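Local coordinates for L-lactate dehydrogenase (Trichomonas vaginalis, PDB 4UUL), which catalyses the NAD-dependent interconversion of pyruvate and L-lactate, although it belongs to the malate dehydrogenase branch of the LDH/MDH superfamily, at the interface of chains A and B. Residues are numbered along the deposited sequence; one frame, centred on the assembly and turned at random. Chains: chain A/B, L-lactate dehydrogenase.

Contact 1: the interface of chains A and B. Residues chain A 161, 228, 232, 236, 240-241, 243-244; chain B 54-55, 58.
A:Arg228 meets B:Asp58 tip to tip in a subunit interface likely to be the dimer contact of this LDH/MDH-family enzyme. Start at CB of A:Arg228: it sits over one face of the A:Arg161 guanidinium, near its rim. CG packs against carboxylate oxygen OD2 of B:Asp58, and there the chain bends (chi2 56°), so that CD lies near both OD2 and the methyl CE of B:Met54. NE then gives a straight bond to OD2 of B:Asp58 at 3.0 Å, in the guanidinium plane and on the syn side of the carboxylate. NH1 lies 3.6 Å from CE of B:Met54, whose CB stands over one face of the guanidinium near the rim, with water 3 on the opposite face. NH2 closes the side-on grip on OD1 of B:Asp58 at 2.9 Å, and makes a weak bond to the carbonyl O of B:Met54.

A:Arg161 comes to the same aspartate from above its carboxylate plane, NE 3.2 Å from OD2 and 65° out of the plane. Water 2 also reaches OD2, linking it to OG of A:Ser243 and NH2 of A:Arg161. Beside this, OE1 of B:Glu55 takes three donors: OG of A:Ser243 at 2.8 Å on its anti lone pair, N of A:Ser243 at 3.0 Å and N of A:Ala241 at 3.1 Å. The A:Ser243 N-H belongs to the first turn of helix 242-257, whose dipole may steady the negative charge.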
loop_
_atom_site.group_PDB
_atom_site.type_symbol
_atom_site.label_atom_id
_atom_site.label_comp_id
_atom_site.label_asym_id
_atom_site.label_seq_id
_atom_site.Cartn_x
_atom_site.Cartn_y
_atom_site.Cartn_z
ATOM N N ARG A 161 -17.443 -3.938 -0.210
ATOM C CA ARG A 161 -17.803 -5.058 0.656
ATOM C C ARG A 161 -19.050 -5.768 0.116
ATOM O O ARG A 161 -19.107 -7.002 0.093
ATOM C CB ARG A 161 -18.087 -4.550 2.052
ATOM C CG ARG A 161 -16.868 -4.186 2.853
ATOM C CD ARG A 161 -17.240 -3.627 4.205
ATOM N NE ARG A 161 -16.084 -3.451 5.057
ATOM C CZ ARG A 161 -16.027 -2.636 6.082
ATOM N NH1 ARG A 161 -17.094 -1.870 6.370
ATOM N NH2 ARG A 161 -14.931 -2.573 6.818
ATOM N N ARG A 228 -19.177 -6.457 9.444
ATOM C CA ARG A 228 -17.922 -6.753 8.771
ATOM C C ARG A 228 -16.703 -6.072 9.422
ATOM O O ARG A 228 -15.657 -6.694 9.646
ATOM C CB ARG A 228 -18.028 -6.300 7.313
ATOM C CG ARG A 228 -16.831 -6.662 6.488
ATOM C CD ARG A 228 -16.556 -8.173 6.524
ATOM N NE ARG A 228 -15.648 -8.513 5.419
ATOM C CZ ARG A 228 -15.401 -9.738 4.955
ATOM N NH1 ARG A 228 -15.917 -10.836 5.517
ATOM N NH2 ARG A 228 -14.600 -9.872 3.917
ATOM N N ILE A 232 -13.463 -7.833 11.359
ATOM C CA ILE A 232 -12.073 -7.584 11.029
ATOM C C ILE A 232 -11.282 -7.125 12.255
ATOM O O ILE A 232 -10.164 -7.599 12.510
ATOM C CB ILE A 232 -11.953 -6.569 9.889
ATOM C CG1 ILE A 232 -12.400 -7.241 8.577
ATOM C CG2 ILE A 232 -10.517 -6.043 9.769
ATOM C CD1 ILE A 232 -12.639 -6.287 7.488
ATOM N N ARG A 236 -8.008 -8.890 13.495
ATOM C CA ARG A 236 -6.783 -8.107 13.208
ATOM C C ARG A 236 -6.116 -7.539 14.463
ATOM O O ARG A 236 -4.889 -7.368 14.520
ATOM C CB ARG A 236 -7.137 -6.954 12.245
ATOM C CG ARG A 236 -6.006 -5.936 11.912
ATOM C CD ARG A 236 -6.430 -5.051 10.740
ATOM N NE ARG A 236 -5.728 -3.759 10.618
ATOM C CZ ARG A 236 -4.506 -3.597 10.118
ATOM N NH1 ARG A 236 -3.797 -4.637 9.705
ATOM N NH2 ARG A 236 -3.976 -2.391 10.046
ATOM N N SER A 240 -9.810 -1.808 10.206
ATOM C CA SER A 240 -9.446 -1.806 8.794
ATOM C C SER A 240 -8.565 -0.624 8.419
ATOM O O SER A 240 -8.734 0.508 8.927
ATOM C CB SER A 240 -10.717 -1.735 7.944
ATOM O OG SER A 240 -11.383 -0.476 8.094
ATOM N N ALA A 241 -7.652 -0.832 7.484
ATOM C CA ALA A 241 -6.789 0.279 7.008
ATOM C C ALA A 241 -6.569 0.204 5.517
ATOM O O ALA A 241 -6.819 1.160 4.787
ATOM C CB ALA A 241 -5.507 0.324 7.767
ATOM N N SER A 243 -8.225 -1.550 3.210
ATOM C CA SER A 243 -9.471 -1.510 2.426
ATOM C C SER A 243 -10.149 -0.122 2.385
ATOM O O SER A 243 -10.584 0.286 1.318
ATOM C CB SER A 243 -10.404 -2.653 2.825
ATOM O OG SER A 243 -10.756 -2.650 4.188
ATOM N N PRO A 244 -10.200 0.632 3.522
ATOM C CA PRO A 244 -10.682 2.005 3.343
ATOM C C PRO A 244 -9.738 2.857 2.508
ATOM O O PRO A 244 -10.207 3.701 1.774
ATOM C CB PRO A 244 -10.867 2.538 4.770
ATOM C CG PRO A 244 -10.088 1.620 5.631
ATOM C CD PRO A 244 -10.104 0.285 4.951
ATOM N N MET B 54 -9.911 -10.873 4.659
ATOM C CA MET B 54 -11.201 -10.188 4.676
ATOM C C MET B 54 -11.040 -8.783 4.063
ATOM O O MET B 54 -11.938 -8.300 3.337
ATOM C CB MET B 54 -11.652 -10.076 6.092
ATOM C CG MET B 54 -12.179 -11.358 6.674
ATOM S SD MET B 54 -12.456 -11.274 8.485
ATOM C CE MET B 54 -14.081 -10.573 8.561
ATOM N N GLU B 55 -9.953 -8.082 4.370
ATOM C CA GLU B 55 -9.719 -6.790 3.739
ATOM C C GLU B 55 -9.454 -6.898 2.272
ATOM O O GLU B 55 -9.962 -6.048 1.497
ATOM C CB GLU B 55 -8.656 -5.967 4.446
ATOM C CG GLU B 55 -9.134 -5.451 5.782
ATOM C CD GLU B 55 -8.292 -4.301 6.249
ATOM O OE1 GLU B 55 -8.416 -3.186 5.671
ATOM O OE2 GLU B 55 -7.449 -4.499 7.162
ATOM N N ASP B 58 -12.757 -7.190 0.710
ATOM C CA ASP B 58 -13.500 -5.949 0.831
ATOM C C ASP B 58 -12.953 -4.810 -0.052
ATOM O O ASP B 58 -13.523 -3.698 -0.074
ATOM C CB ASP B 58 -13.442 -5.457 2.277
ATOM C CG ASP B 58 -14.292 -6.286 3.213
ATOM O OD1 ASP B 58 -15.004 -7.209 2.724
ATOM O OD2 ASP B 58 -14.312 -5.981 4.431
HETATM O O HOH W 1 -12.607 -1.006 -0.523
HETATM O O HOH W 2 -12.801 -3.959 5.435
HETATM O O HOH W 3 -17.677 -8.190 2.443
#

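Contact 2: the interface of chains A and B. Residues chain A 47-48, 50-51, 54; chain B 232, 235-236.
The imidazole of B:His235 presents one face to A:Thr50, whose methyl CG2 stands 3.8 Å above the ring plane, displaced toward the rim. The sulphur of A:Met54 lies on that same side, 4.2 Å from ring nitrogen ND1, its chain running at about a right angle to the histidine. At the rim, carbon CD2 comes 3.9 Å from the amide oxygen OD1 of A:Asn47, which lies slightly toward the other face. The amide and the ring are turned 78° against each other, so the asparagine meets the imidazole across rather than flat on it. These are all van der Waals approaches; in this patch no N or O of one subunit comes close enough to bond to the other.

B:His235 is put there by a chi1 of -73°, with CG anti to its own carbonyl carbon, and the ring reaches over helix 46-57 of chain A. Its CB rests 3.5 Å from the backbone O of A:Asn47 and 3.7 Å from CB of A:Ala51. The short A:Ala51 side chain is consistent with a close helix approach here: its methyl touches CB of both B:His235 and B:Arg236, 3.6 Å from CB of the arginine. B:Arg236 has CG anti to its backbone N (chi1 -180°), which carries the rest of its extended chain off the alanine.

Further along, A:Met54 and B:Ile232 lie alongside, running antiparallel. The methionine bends at chi3, bringing its methyl CE to within 3.6 Å of CG1 of the isoleucine, and its CB touches the same atom. A:Arg48, at the border of the patch, belongs to the NADH-binding surface seen in another structure of this protein. The site is a mainly apolar helix-to-helix seam: it buries the end of helix 214-236 of one subunit against helix 46-57 of the other, and may tie the shape of the coenzyme pocket to subunit pairing.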
loop_
_atom_site.group_PDB
_atom_site.type_symbol
_atom_site.label_atom_id
_atom_site.label_comp_id
_atom_site.label_asym_id
_atom_site.label_seq_id
_atom_site.Cartn_x
_atom_site.Cartn_y
_atom_site.Cartn_z
ATOM N N ASN A 47 6.295 12.061 16.473
ATOM C CA ASN A 47 7.366 11.091 16.229
ATOM C C ASN A 47 6.943 10.051 15.203
ATOM O O ASN A 47 7.716 9.705 14.281
ATOM C CB ASN A 47 7.839 10.422 17.525
ATOM C CG ASN A 47 8.656 11.346 18.362
ATOM O OD1 ASN A 47 9.282 12.267 17.842
ATOM N ND2 ASN A 47 8.652 11.127 19.667
ATOM N N ARG A 48 5.697 9.582 15.281
ATOM C CA ARG A 48 5.215 8.623 14.281
ATOM C C ARG A 48 5.119 9.266 12.905
ATOM O O ARG A 48 5.365 8.652 11.894
ATOM C CB ARG A 48 3.852 8.048 14.675
ATOM C CG ARG A 48 3.908 7.000 15.745
ATOM C CD ARG A 48 2.599 6.190 15.805
ATOM N NE ARG A 48 1.406 7.035 15.947
ATOM C CZ ARG A 48 1.047 7.639 17.076
ATOM N NH1 ARG A 48 1.784 7.502 18.167
ATOM N NH2 ARG A 48 -0.049 8.383 17.113
ATOM N N THR A 50 7.125 11.685 11.877
ATOM C CA THR A 50 8.507 11.769 11.395
ATOM C C THR A 50 8.885 10.421 10.806
ATOM O O THR A 50 9.487 10.350 9.727
ATOM C CB THR A 50 9.446 12.151 12.532
ATOM O OG1 THR A 50 9.117 13.480 12.953
ATOM C CG2 THR A 50 10.865 12.100 12.067
ATOM N N ALA A 51 8.553 9.347 11.501
ATOM C CA ALA A 51 8.854 8.007 10.994
ATOM C C ALA A 51 8.211 7.800 9.619
ATOM O O ALA A 51 8.817 7.189 8.702
ATOM C CB ALA A 51 8.359 6.935 11.977
ATOM N N MET A 54 10.203 9.473 6.955
ATOM C CA MET A 54 11.456 8.797 6.672
ATOM C C MET A 54 11.233 7.628 5.725
ATOM O O MET A 54 12.039 7.406 4.803
ATOM C CB MET A 54 12.086 8.289 7.954
ATOM C CG MET A 54 12.546 9.389 8.842
ATOM S SD MET A 54 13.052 8.816 10.499
ATOM C CE MET A 54 14.626 8.094 10.103
ATOM N N ILE B 232 14.225 4.800 12.099
ATOM C CA ILE B 232 12.793 4.626 11.905
ATOM C C ILE B 232 12.152 3.822 13.031
ATOM O O ILE B 232 11.080 4.178 13.521
ATOM C CB ILE B 232 12.535 4.010 10.537
ATOM C CG1 ILE B 232 12.794 5.059 9.476
ATOM C CG2 ILE B 232 11.104 3.501 10.413
ATOM C CD1 ILE B 232 12.962 4.477 8.116
ATOM N N HIS B 235 11.633 6.035 16.025
ATOM C CA HIS B 235 10.467 6.926 15.900
ATOM C C HIS B 235 9.125 6.178 15.764
ATOM O O HIS B 235 8.116 6.615 16.339
ATOM C CB HIS B 235 10.647 7.895 14.715
ATOM C CG HIS B 235 11.648 8.990 14.954
ATOM N ND1 HIS B 235 12.994 8.837 14.694
ATOM C CD2 HIS B 235 11.497 10.259 15.403
ATOM C CE1 HIS B 235 13.633 9.955 14.998
ATOM N NE2 HIS B 235 12.746 10.836 15.431
ATOM N N ARG B 236 9.121 5.060 15.025
ATOM C CA ARG B 236 7.889 4.322 14.643
ATOM C C ARG B 236 7.422 3.337 15.701
ATOM O O ARG B 236 6.211 3.116 15.848
ATOM C CB ARG B 236 8.126 3.569 13.323
ATOM C CG ARG B 236 6.973 2.726 12.727
ATOM C CD ARG B 236 7.394 2.234 11.332
ATOM N NE ARG B 236 6.787 0.965 10.923
ATOM C CZ ARG B 236 5.513 0.825 10.569
ATOM N NH1 ARG B 236 4.703 1.869 10.565
ATOM N NH2 ARG B 236 5.051 -0.358 10.221
#

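The centres of contact 1 and contact 2, in the copies given, lie about 25 Å apart on one two-fold interface. Both join helix 46-57 of one subunit to helix 214-236 of the other, with the chains exchanged: residues 54, 232 and 236 serve in each. The symmetry twin of contact 2 therefore adjoins contact 1 on the same helix pair, which carries both a charged, water-bridged region and an apolar seam. From A:His186, the predicted proton acceptor, contact 1 is about 13 Å away and this copy of contact 2 about 30 Å. Subunit pairing may connect assembly with activity.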